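Local coordinates for protein 3-polyprenyl-4-hydroxybenzoate decarboxylase and related decarboxylases (Pelotomaculum thermopropionicum SI, PDB 6H6V) that binds FMN together with manganese and potassium as the UbiD-class enzyme HmfF, which probably interconverts 2,5-furandicarboxylic acid and 2-furoic acid by decarboxylation and carboxylation, at residues Gln37-Cys42 / Pro291-His296; Gly62-Phe67 / His296-Gly301; Gly77-Leu82 / Arg304-Leu309. All coordinates share one frame; numbering follows the deposited sequence.

Interaction 1: residues Gln37-Cys42 / Pro291-His296; sequences QADGIC and PASREH. With FMN (flavin mononucleotide), chain B.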
loop_
_atom_site.group_PDB
_atom_site.type_symbol
_atom_site.label_atom_id
_atom_site.label_comp_id
_atom_site.label_asym_id
_atom_site.label_seq_id
_atom_site.Cartn_x
_atom_site.Cartn_y
_atom_site.Cartn_z
ATOM N N GLN F 37 -16.620 40.577 -5.937
ATOM C CA GLN F 37 -15.586 41.187 -6.774
ATOM C C GLN F 37 -14.598 42.030 -5.943
ATOM O O GLN F 37 -13.445 42.219 -6.339
ATOM C CB GLN F 37 -16.241 41.989 -7.902
ATOM C CG GLN F 37 -17.133 41.114 -8.797
ATOM C CD GLN F 37 -17.880 41.901 -9.848
ATOM O OE1 GLN F 37 -17.258 42.566 -10.665
ATOM N NE2 GLN F 37 -19.211 41.827 -9.845
ATOM N N ALA F 38 -15.044 42.501 -4.782
ATOM C CA ALA F 38 -14.181 43.203 -3.833
ATOM C C ALA F 38 -13.454 42.278 -2.844
ATOM O O ALA F 38 -12.563 42.729 -2.115
ATOM C CB ALA F 38 -15.006 44.224 -3.058
ATOM N N ASP F 39 -13.864 41.008 -2.800
ATOM C CA ASP F 39 -13.361 40.005 -1.841
ATOM C C ASP F 39 -11.833 39.983 -1.734
ATOM O O ASP F 39 -11.144 39.741 -2.716
ATOM C CB ASP F 39 -13.874 38.607 -2.255
ATOM C CG ASP F 39 -13.706 37.550 -1.194
ATOM O OD1 ASP F 39 -13.659 37.895 0.006
ATOM O OD2 ASP F 39 -13.655 36.355 -1.563
ATOM N N GLY F 40 -11.311 40.280 -0.551
ATOM C CA GLY F 40 -9.864 40.321 -0.328
ATOM C C GLY F 40 -9.156 41.625 -0.678
ATOM O O GLY F 40 -8.009 41.819 -0.303
ATOM N N ILE F 41 -9.828 42.513 -1.402
ATOM C CA ILE F 41 -9.232 43.762 -1.856
ATOM C C ILE F 41 -9.662 44.899 -0.938
ATOM O O ILE F 41 -8.826 45.661 -0.442
ATOM C CB ILE F 41 -9.640 44.069 -3.318
ATOM C CG1 ILE F 41 -9.166 42.939 -4.259
ATOM C CG2 ILE F 41 -9.076 45.414 -3.778
ATOM C CD1 ILE F 41 -10.016 42.808 -5.509
ATOM N N CYS F 42 -10.970 45.035 -0.740
ATOM C CA CYS F 42 -11.505 46.109 0.090
ATOM C C CYS F 42 -12.936 45.874 0.574
ATOM O O CYS F 42 -13.725 45.118 -0.027
ATOM C CB CYS F 42 -11.474 47.432 -0.680
ATOM S SG CYS F 42 -12.699 47.502 -2.021
ATOM N N PRO F 291 -21.186 34.610 2.368
ATOM C CA PRO F 291 -20.629 33.278 2.595
ATOM C C PRO F 291 -19.548 32.906 1.598
ATOM O O PRO F 291 -19.631 33.267 0.433
ATOM C CB PRO F 291 -21.841 32.357 2.461
ATOM C CG PRO F 291 -22.985 33.210 2.842
ATOM C CD PRO F 291 -22.656 34.559 2.258
ATOM N N ALA F 292 -18.525 32.211 2.093
ATOM C CA ALA F 292 -17.322 31.824 1.337
ATOM C C ALA F 292 -16.362 32.966 0.989
ATOM O O ALA F 292 -15.329 32.723 0.388
ATOM C CB ALA F 292 -17.703 31.027 0.093
ATOM N N SER F 293 -16.679 34.187 1.402
ATOM C CA SER F 293 -15.769 35.320 1.255
ATOM C C SER F 293 -14.607 35.138 2.200
ATOM O O SER F 293 -14.650 34.340 3.127
ATOM C CB SER F 293 -16.473 36.653 1.558
ATOM O OG SER F 293 -16.791 36.778 2.936
ATOM N N ARG F 294 -13.586 35.930 1.965
ATOM C CA ARG F 294 -12.373 35.909 2.757
ATOM C C ARG F 294 -12.661 36.296 4.212
ATOM O O ARG F 294 -12.075 35.732 5.134
ATOM C CB ARG F 294 -11.363 36.880 2.152
ATOM C CG ARG F 294 -10.039 36.258 1.854
ATOM C CD ARG F 294 -10.141 35.212 0.747
ATOM N NE ARG F 294 -8.792 35.014 0.267
ATOM C CZ ARG F 294 -8.444 34.308 -0.788
ATOM N NH1 ARG F 294 -9.355 33.646 -1.472
ATOM N NH2 ARG F 294 -7.164 34.257 -1.123
ATOM N N GLU F 295 -13.553 37.265 4.399
ATOM C CA GLU F 295 -14.041 37.653 5.720
ATOM C C GLU F 295 -14.596 36.434 6.464
ATOM O O GLU F 295 -14.202 36.158 7.597
ATOM C CB GLU F 295 -15.125 38.730 5.576
ATOM C CG GLU F 295 -15.664 39.294 6.887
ATOM C CD GLU F 295 -16.664 40.447 6.697
ATOM O OE1 GLU F 295 -17.504 40.395 5.755
ATOM O OE2 GLU F 295 -16.617 41.403 7.510
ATOM N N HIS F 296 -15.489 35.706 5.795
ATOM C CA HIS F 296 -16.074 34.484 6.335
ATOM C C HIS F 296 -15.025 33.442 6.678
ATOM O O HIS F 296 -15.008 32.902 7.783
ATOM C CB HIS F 296 -17.070 33.887 5.344
ATOM C CG HIS F 296 -17.858 32.733 5.885
ATOM N ND1 HIS F 296 -18.733 32.015 5.108
ATOM C CD2 HIS F 296 -17.875 32.139 7.102
ATOM C CE1 HIS F 296 -19.277 31.046 5.820
ATOM N NE2 HIS F 296 -18.781 31.105 7.038
HETATM N N1 FMN B . -22.055 27.631 13.593
HETATM C C2 FMN B . -23.276 27.054 13.514
HETATM O O2 FMN B . -23.542 26.129 14.320
HETATM N N3 FMN B . -24.207 27.446 12.611
HETATM C C4 FMN B . -23.991 28.439 11.736
HETATM O O4 FMN B . -24.855 28.831 10.907
HETATM C C4A FMN B . -22.679 29.087 11.793
HETATM N N5 FMN B . -22.407 30.075 10.966
HETATM C C5A FMN B . -21.228 30.684 11.013
HETATM C C6 FMN B . -21.046 31.709 10.115
HETATM C C7 FMN B . -19.855 32.390 10.101
HETATM C C7M FMN B . -19.827 33.484 9.080
HETATM C C8 FMN B . -18.742 32.024 11.062
HETATM C C8M FMN B . -17.391 32.699 11.106
HETATM C C9 FMN B . -18.949 30.986 11.963
HETATM C C9A FMN B . -20.161 30.289 11.979
HETATM N N10 FMN B . -20.451 29.236 12.870
HETATM C C10 FMN B . -21.699 28.621 12.771
HETATM C "C1'" FMN B . -19.472 28.699 13.823
HETATM C "C2'" FMN B . -19.578 29.098 15.273
HETATM O "O2'" FMN B . -19.989 30.455 15.493
HETATM C "C3'" FMN B . -18.173 28.940 15.777
HETATM O "O3'" FMN B . -17.640 27.680 15.412
HETATM C "C4'" FMN B . -18.125 29.125 17.259
HETATM O "O4'" FMN B . -16.709 29.072 17.566
HETATM C "C5'" FMN B . -19.004 28.124 18.048
HETATM O "O5'" FMN B . -18.384 27.866 19.326
HETATM P P FMN B . -19.016 27.857 20.817
HETATM O O1P FMN B . -20.226 26.976 20.628
HETATM O O2P FMN B . -17.854 27.381 21.675
HETATM O O3P FMN B . -19.365 29.283 21.140
#
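The carboxylate of Asp39 and the guanidinium of Arg294 stand nearly square to each other, their planes 88° apart, and their charged ends do not meet: OD2 of Asp39 is 5.1 Å from NH1 of Arg294. The carboxylate turns to the backbone instead. OD1 of Asp39 accepts from N of Arg294 at 2.8 Å, using its syn lone pair in an almost straight bond (172°). CG of Asp39 lies anti to its own backbone N (chi1 -166°), and this directs the carboxylate at the first turn of helix 294-315. The same OD1 packs against CB of Ser293 at 3.4 Å. The other flat group, the His296 ring, belongs to the same turn but lies on the flavin side. Methyl C7M of FMN lies obliquely to it, and C of Pro291 sits in plane at its edge. ND1 of His296 accepts from N of Ala292 at 3.0 Å, from somewhat out of the ring plane, which fixes how the ring is turned. Ser293 is the N-cap. Its OG takes a weak bond from N of His296 at 3.3 Å and also bonds to O of Ile290. Gly40 lies beside Arg294, its N 4.3 Å from CB of Arg294. The guanidinium continues to a salt bridge with Glu376 of the second subunit. With an alanine in place of Asp39, the N-H of Arg294 would probably lose its acceptor, and the helix start would lose the negative charge of this carboxylate. That charge is likely to suit the positive end of the helix dipole. The site is a capped helix N-terminus, tied to the turn after helix 30-38 on one side and lining the flavin pocket of the UbiD fold on the other.

Interaction 2: residues Gly62-Phe67 / His296-Gly301; sequences GDRELF and HLLLGG. With FMN (flavin mononucleotide), chain B.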
loop_
_atom_site.group_PDB
_atom_site.type_symbol
_atom_site.label_atom_id
_atom_site.label_comp_id
_atom_site.label_asym_id
_atom_site.label_seq_id
_atom_site.Cartn_x
_atom_site.Cartn_y
_atom_site.Cartn_z
ATOM N N GLY F 62 -10.664 41.377 5.047
ATOM C CA GLY F 62 -10.539 40.350 4.028
ATOM C C GLY F 62 -9.148 39.775 3.887
ATOM O O GLY F 62 -8.877 39.060 2.933
ATOM N N ASP F 63 -8.252 40.090 4.813
ATOM C CA ASP F 63 -6.897 39.544 4.753
ATOM C C ASP F 63 -6.292 39.553 6.127
ATOM O O ASP F 63 -6.796 40.222 7.028
ATOM C CB ASP F 63 -6.012 40.293 3.730
ATOM C CG ASP F 63 -5.867 41.795 4.030
ATOM O OD1 ASP F 63 -5.336 42.133 5.122
ATOM O OD2 ASP F 63 -6.243 42.637 3.173
ATOM N N ARG F 64 -5.212 38.804 6.298
ATOM C CA ARG F 64 -4.698 38.579 7.633
ATOM C C ARG F 64 -4.025 39.808 8.248
ATOM O O ARG F 64 -4.033 39.953 9.454
ATOM C CB ARG F 64 -3.864 37.300 7.692
ATOM C CG ARG F 64 -2.472 37.284 7.056
ATOM C CD ARG F 64 -1.820 35.888 7.162
ATOM N NE ARG F 64 -2.849 34.854 6.945
ATOM C CZ ARG F 64 -3.331 33.981 7.850
ATOM N NH1 ARG F 64 -2.864 33.938 9.114
ATOM N NH2 ARG F 64 -4.283 33.118 7.464
ATOM N N GLU F 65 -3.521 40.717 7.408
ATOM C CA GLU F 65 -2.911 41.985 7.865
ATOM C C GLU F 65 -3.946 42.860 8.587
ATOM O O GLU F 65 -3.634 43.464 9.616
ATOM C CB GLU F 65 -2.286 42.781 6.698
ATOM C CG GLU F 65 -0.962 42.244 6.136
ATOM C CD GLU F 65 -1.053 40.899 5.382
ATOM O OE1 GLU F 65 -2.029 40.630 4.623
ATOM O OE2 GLU F 65 -0.107 40.091 5.545
ATOM N N LEU F 66 -5.169 42.904 8.056
ATOM C CA LEU F 66 -6.259 43.663 8.674
ATOM C C LEU F 66 -6.783 43.023 9.954
ATOM O O LEU F 66 -7.182 43.733 10.870
ATOM C CB LEU F 66 -7.415 43.919 7.692
ATOM C CG LEU F 66 -7.125 44.987 6.598
ATOM C CD1 LEU F 66 -8.206 45.063 5.551
ATOM C CD2 LEU F 66 -6.939 46.370 7.199
ATOM N N PHE F 67 -6.797 41.695 10.042
ATOM C CA PHE F 67 -7.170 41.058 11.312
ATOM C C PHE F 67 -6.144 41.347 12.399
ATOM O O PHE F 67 -6.499 41.562 13.561
ATOM C CB PHE F 67 -7.390 39.556 11.146
ATOM C CG PHE F 67 -8.769 39.219 10.699
ATOM C CD1 PHE F 67 -9.813 39.210 11.611
ATOM C CD2 PHE F 67 -9.048 38.981 9.356
ATOM C CE1 PHE F 67 -11.109 38.925 11.204
ATOM C CE2 PHE F 67 -10.331 38.682 8.934
ATOM C CZ PHE F 67 -11.374 38.651 9.865
ATOM N N HIS F 296 -15.489 35.706 5.795
ATOM C CA HIS F 296 -16.074 34.484 6.335
ATOM C C HIS F 296 -15.025 33.442 6.678
ATOM O O HIS F 296 -15.008 32.902 7.783
ATOM C CB HIS F 296 -17.070 33.887 5.344
ATOM C CG HIS F 296 -17.858 32.733 5.885
ATOM N ND1 HIS F 296 -18.733 32.015 5.108
ATOM C CD2 HIS F 296 -17.875 32.139 7.102
ATOM C CE1 HIS F 296 -19.277 31.046 5.820
ATOM N NE2 HIS F 296 -18.781 31.105 7.038
ATOM N N LEU F 297 -14.154 33.157 5.724
ATOM C CA LEU F 297 -13.180 32.091 5.891
ATOM C C LEU F 297 -12.136 32.419 6.950
ATOM O O LEU F 297 -11.827 31.583 7.776
ATOM C CB LEU F 297 -12.530 31.731 4.551
ATOM C CG LEU F 297 -13.501 31.153 3.507
ATOM C CD1 LEU F 297 -12.824 30.962 2.164
ATOM C CD2 LEU F 297 -14.111 29.836 3.963
ATOM N N LEU F 298 -11.614 33.629 6.944
ATOM C CA LEU F 298 -10.564 34.001 7.893
ATOM C C LEU F 298 -11.019 34.128 9.340
ATOM O O LEU F 298 -10.195 33.972 10.243
ATOM C CB LEU F 298 -9.866 35.273 7.448
ATOM C CG LEU F 298 -9.042 35.131 6.181
ATOM C CD1 LEU F 298 -8.484 36.519 5.875
ATOM C CD2 LEU F 298 -7.920 34.111 6.343
ATOM N N LEU F 299 -12.304 34.402 9.572
ATOM C CA LEU F 299 -12.823 34.473 10.952
ATOM C C LEU F 299 -12.603 33.152 11.663
ATOM O O LEU F 299 -12.016 33.108 12.728
ATOM C CB LEU F 299 -14.309 34.837 10.994
ATOM C CG LEU F 299 -14.624 36.326 10.930
ATOM C CD1 LEU F 299 -16.137 36.502 10.827
ATOM C CD2 LEU F 299 -14.107 37.034 12.180
ATOM N N GLY F 300 -13.079 32.079 11.033
ATOM C CA GLY F 300 -12.841 30.729 11.509
ATOM C C GLY F 300 -11.400 30.287 11.324
ATOM O O GLY F 300 -10.858 29.587 12.168
ATOM N N GLY F 301 -10.784 30.684 10.217
ATOM C CA GLY F 301 -9.441 30.249 9.867
ATOM C C GLY F 301 -8.401 30.625 10.904
ATOM O O GLY F 301 -7.618 29.789 11.353
HETATM N N1 FMN B . -22.055 27.631 13.593
HETATM C C2 FMN B . -23.276 27.054 13.514
HETATM O O2 FMN B . -23.542 26.129 14.320
HETATM N N3 FMN B . -24.207 27.446 12.611
HETATM C C4 FMN B . -23.991 28.439 11.736
HETATM O O4 FMN B . -24.855 28.831 10.907
HETATM C C4A FMN B . -22.679 29.087 11.793
HETATM N N5 FMN B . -22.407 30.075 10.966
HETATM C C5A FMN B . -21.228 30.684 11.013
HETATM C C6 FMN B . -21.046 31.709 10.115
HETATM C C7 FMN B . -19.855 32.390 10.101
HETATM C C7M FMN B . -19.827 33.484 9.080
HETATM C C8 FMN B . -18.742 32.024 11.062
HETATM C C8M FMN B . -17.391 32.699 11.106
HETATM C C9 FMN B . -18.949 30.986 11.963
HETATM C C9A FMN B . -20.161 30.289 11.979
HETATM N N10 FMN B . -20.451 29.236 12.870
HETATM C C10 FMN B . -21.699 28.621 12.771
HETATM C "C1'" FMN B . -19.472 28.699 13.823
HETATM C "C2'" FMN B . -19.578 29.098 15.273
HETATM O "O2'" FMN B . -19.989 30.455 15.493
HETATM C "C3'" FMN B . -18.173 28.940 15.777
HETATM O "O3'" FMN B . -17.640 27.680 15.412
HETATM C "C4'" FMN B . -18.125 29.125 17.259
HETATM O "O4'" FMN B . -16.709 29.072 17.566
HETATM C "C5'" FMN B . -19.004 28.124 18.048
HETATM O "O5'" FMN B . -18.384 27.866 19.326
HETATM P P FMN B . -19.016 27.857 20.817
HETATM O O1P FMN B . -20.226 26.976 20.628
HETATM O O2P FMN B . -17.854 27.381 21.675
HETATM O O3P FMN B . -19.365 29.283 21.140
#
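Leu298 and Phe67 form the close-packed part of this contact. CE2 of Phe67 meets CB of Leu298 at 3.7 Å. The next leucine takes the neighbouring part of the ring: CD2 of Leu299 reaches CE1 of Phe67, also at 3.7 Å, and the two side chains cross at about a right angle. CB of Leu298 and CD2 of Leu299 both come to the ring at a slant, neither flat on it nor in its plane. CD1 of Leu298 packs on CA of Asp63 at 3.6 Å, at the start of helix 64-70. Asp63 caps that helix, OD1 accepting from N of Leu66 at 3.0 Å.

The Arg64 side is looser and only partly buried. There NH2 of Arg64 merely brushes CD2 of Leu298 at 3.9 Å, and no hydrogen bond spans the two segments. The guanidinium finds its charge partner in Glu305, two turns beyond Leu298 on helix 294-315. Leu299 is two-sided: CD2 faces Phe67, while CB lies 3.8 Å from methyl C8M of FMN. The contact is thus apolar packing of helix against helix, with Leu299 in the wall of the UbiD flavin site at its dimethylbenzene end and Phe67 backing it from the second layer.

Interaction 3: residues Gly77-Leu82 / Arg304-Leu309; sequences GMLEKL and REAVLL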
loop_
_atom_site.group_PDB
_atom_site.type_symbol
_atom_site.label_atom_id
_atom_site.label_comp_id
_atom_site.label_asym_id
_atom_site.label_seq_id
_atom_site.Cartn_x
_atom_site.Cartn_y
_atom_site.Cartn_z
ATOM N N GLY F 77 2.887 38.260 15.052
ATOM C CA GLY F 77 2.487 37.923 16.431
ATOM C C GLY F 77 0.992 37.739 16.677
ATOM O O GLY F 77 0.554 37.675 17.826
HETATM N N MSE F 78 0.215 37.639 15.606
HETATM C CA MSE F 78 -1.254 37.523 15.673
HETATM C C MSE F 78 -1.825 36.281 16.320
HETATM O O MSE F 78 -2.780 36.347 17.068
HETATM C CB MSE F 78 -1.709 37.514 14.236
HETATM C CG MSE F 78 -3.217 37.541 14.122
HETATM SE SE MSE F 78 -3.761 37.497 12.226
HETATM C CE MSE F 78 -2.194 36.637 11.348
ATOM N N LEU F 79 -1.293 35.116 15.991
ATOM C CA LEU F 79 -1.766 33.869 16.574
ATOM C C LEU F 79 -1.400 33.775 18.051
ATOM O O LEU F 79 -2.163 33.199 18.838
ATOM C CB LEU F 79 -1.179 32.670 15.837
ATOM C CG LEU F 79 -1.542 32.503 14.365
ATOM C CD1 LEU F 79 -1.042 31.154 13.866
ATOM C CD2 LEU F 79 -3.035 32.646 14.091
ATOM N N GLU F 80 -0.228 34.304 18.415
ATOM C CA GLU F 80 0.242 34.309 19.807
ATOM C C GLU F 80 -0.679 35.156 20.691
ATOM O O GLU F 80 -1.040 34.723 21.788
ATOM C CB GLU F 80 1.675 34.828 19.903
ATOM C CG GLU F 80 2.371 34.517 21.220
ATOM C CD GLU F 80 3.612 35.371 21.482
ATOM O OE1 GLU F 80 3.803 36.458 20.868
ATOM O OE2 GLU F 80 4.414 34.948 22.340
ATOM N N LYS F 81 -1.064 36.338 20.197
ATOM C CA LYS F 81 -2.000 37.220 20.901
ATOM C C LYS F 81 -3.411 36.667 21.052
ATOM O O LYS F 81 -4.036 36.877 22.085
ATOM C CB LYS F 81 -2.100 38.590 20.237
ATOM C CG LYS F 81 -2.924 39.591 21.060
ATOM C CD LYS F 81 -2.336 41.001 21.049
ATOM C CE LYS F 81 -2.843 41.861 22.196
ATOM N NZ LYS F 81 -4.263 42.243 22.019
ATOM N N LEU F 82 -3.929 35.991 20.028
ATOM C CA LEU F 82 -5.250 35.366 20.128
ATOM C C LEU F 82 -5.226 34.270 21.186
ATOM O O LEU F 82 -6.124 34.201 22.019
ATOM C CB LEU F 82 -5.713 34.811 18.792
ATOM C CG LEU F 82 -7.096 34.156 18.773
ATOM C CD1 LEU F 82 -8.170 35.069 19.359
ATOM C CD2 LEU F 82 -7.445 33.789 17.329
ATOM N N ARG F 304 -8.843 28.765 14.205
ATOM C CA ARG F 304 -8.323 27.397 14.036
ATOM C C ARG F 304 -6.801 27.357 13.956
ATOM O O ARG F 304 -6.190 26.447 14.493
ATOM C CB ARG F 304 -8.875 26.756 12.774
ATOM C CG ARG F 304 -10.341 26.461 12.826
ATOM C CD ARG F 304 -10.840 25.970 11.479
ATOM N NE ARG F 304 -12.178 25.445 11.693
ATOM C CZ ARG F 304 -13.299 26.170 11.694
ATOM N NH1 ARG F 304 -13.292 27.481 11.417
ATOM N NH2 ARG F 304 -14.458 25.569 11.948
ATOM N N GLU F 305 -6.213 28.332 13.263
ATOM C CA GLU F 305 -4.758 28.445 13.121
ATOM C C GLU F 305 -4.052 28.613 14.450
ATOM O O GLU F 305 -2.990 28.040 14.678
ATOM C CB GLU F 305 -4.367 29.580 12.174
ATOM C CG GLU F 305 -4.416 29.176 10.693
ATOM C CD GLU F 305 -4.144 30.330 9.713
ATOM O OE1 GLU F 305 -3.683 31.425 10.152
ATOM O OE2 GLU F 305 -4.383 30.121 8.486
ATOM N N ALA F 306 -4.644 29.391 15.337
ATOM C CA ALA F 306 -4.085 29.571 16.666
ATOM C C ALA F 306 -3.986 28.252 17.429
ATOM O O ALA F 306 -3.016 28.025 18.136
ATOM C CB ALA F 306 -4.908 30.574 17.446
ATOM N N VAL F 307 -4.984 27.396 17.275
ATOM C CA VAL F 307 -4.965 26.052 17.879
ATOM C C VAL F 307 -3.983 25.125 17.168
ATOM O O VAL F 307 -3.261 24.358 17.811
ATOM C CB VAL F 307 -6.382 25.406 17.875
ATOM C CG1 VAL F 307 -6.360 23.956 18.306
ATOM C CG2 VAL F 307 -7.289 26.185 18.779
ATOM N N LEU F 308 -4.008 25.168 15.837
ATOM C CA LEU F 308 -3.144 24.342 15.007
ATOM C C LEU F 308 -1.682 24.578 15.371
ATOM O O LEU F 308 -0.929 23.626 15.514
ATOM C CB LEU F 308 -3.396 24.640 13.529
ATOM C CG LEU F 308 -2.559 23.945 12.449
ATOM C CD1 LEU F 308 -2.648 22.444 12.565
ATOM C CD2 LEU F 308 -3.018 24.375 11.057
ATOM N N LEU F 309 -1.300 25.839 15.561
ATOM C CA LEU F 309 0.072 26.168 15.936
ATOM C C LEU F 309 0.470 25.530 17.255
ATOM O O LEU F 309 1.551 24.943 17.352
ATOM C CB LEU F 309 0.290 27.684 16.016
ATOM C CG LEU F 309 1.698 28.197 16.422
ATOM C CD1 LEU F 309 2.774 27.635 15.506
ATOM C CD2 LEU F 309 1.745 29.712 16.364
#
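Two helices cross almost at right angles here, helix 78-87 of the N-terminal region over the middle of the long helix 294-315. The short segments come within 9.0 Å axis to axis, with a signed crossing angle of -93°. Leu79 carries most of the contact. CG of Leu79 is anti to its carbonyl carbon (chi1 -63°), so that both methyls reach the other helix. CD1 lies over the backbone, 3.8 Å from O of Glu305. CD2 of Leu79 is 3.8 Å from N of Ala306, and it also touches CB of Glu305. On the next turn, CD2 of Leu309 meets CD1 of Leu79 at 4.0 Å. Ile302 lies on the preceding turn, so Leu79 sits among Ile302, Glu305, Ala306 and Leu309 like a knob in a hole. Ala306 is the small residue at the crossing. Its CA is 4.9 Å from CA of Leu79, and its methyl group lets the backbones come this near. CB of Ala306 packs on O of Leu79 at 4.0 Å and on CD2 of Leu82 at 4.1 Å. Leu82 also touches Ile302, which widens the apolar patch by one turn of helix 78-87.

Glu305 joins by its aliphatic part, its side chain passing Leu79 obliquely. Its carboxylate is engaged elsewhere: OE2 accepts from N of Leu324, and OE1 is held by the arginine of helix 64-70. No hydrogen bond links the two segments. On the side of Leu308 and Leu309, helix 294-315 rests on strand 319-324, with helix 345-356 also under Leu308. The crossing joins the N-terminal part of the UbiD fold to the long helix that leads from the flavin-binding domain into the C-terminal one.

In the fold
All three interactions use helix 294-315, met in turn by three successive parts of the N-terminal region. Interaction 1 lies at the helix start, partly buried and within reach of a second subunit, and its chemistry is polar. Interaction 2 comes next, nearest the centre of the chain, and is mostly apolar. It shares His296 with interaction 1, and both border FMN. Interaction 3 is the buried, mainly apolar crossing further along, with no hydrogen bond between its segments; its centre lies about 21 Å from that of interaction 1, with no touch between them. Interactions 2 and 3 are joined by the salt bridge of Arg64 NH1 and Glu305 OE1, at 2.8 Å.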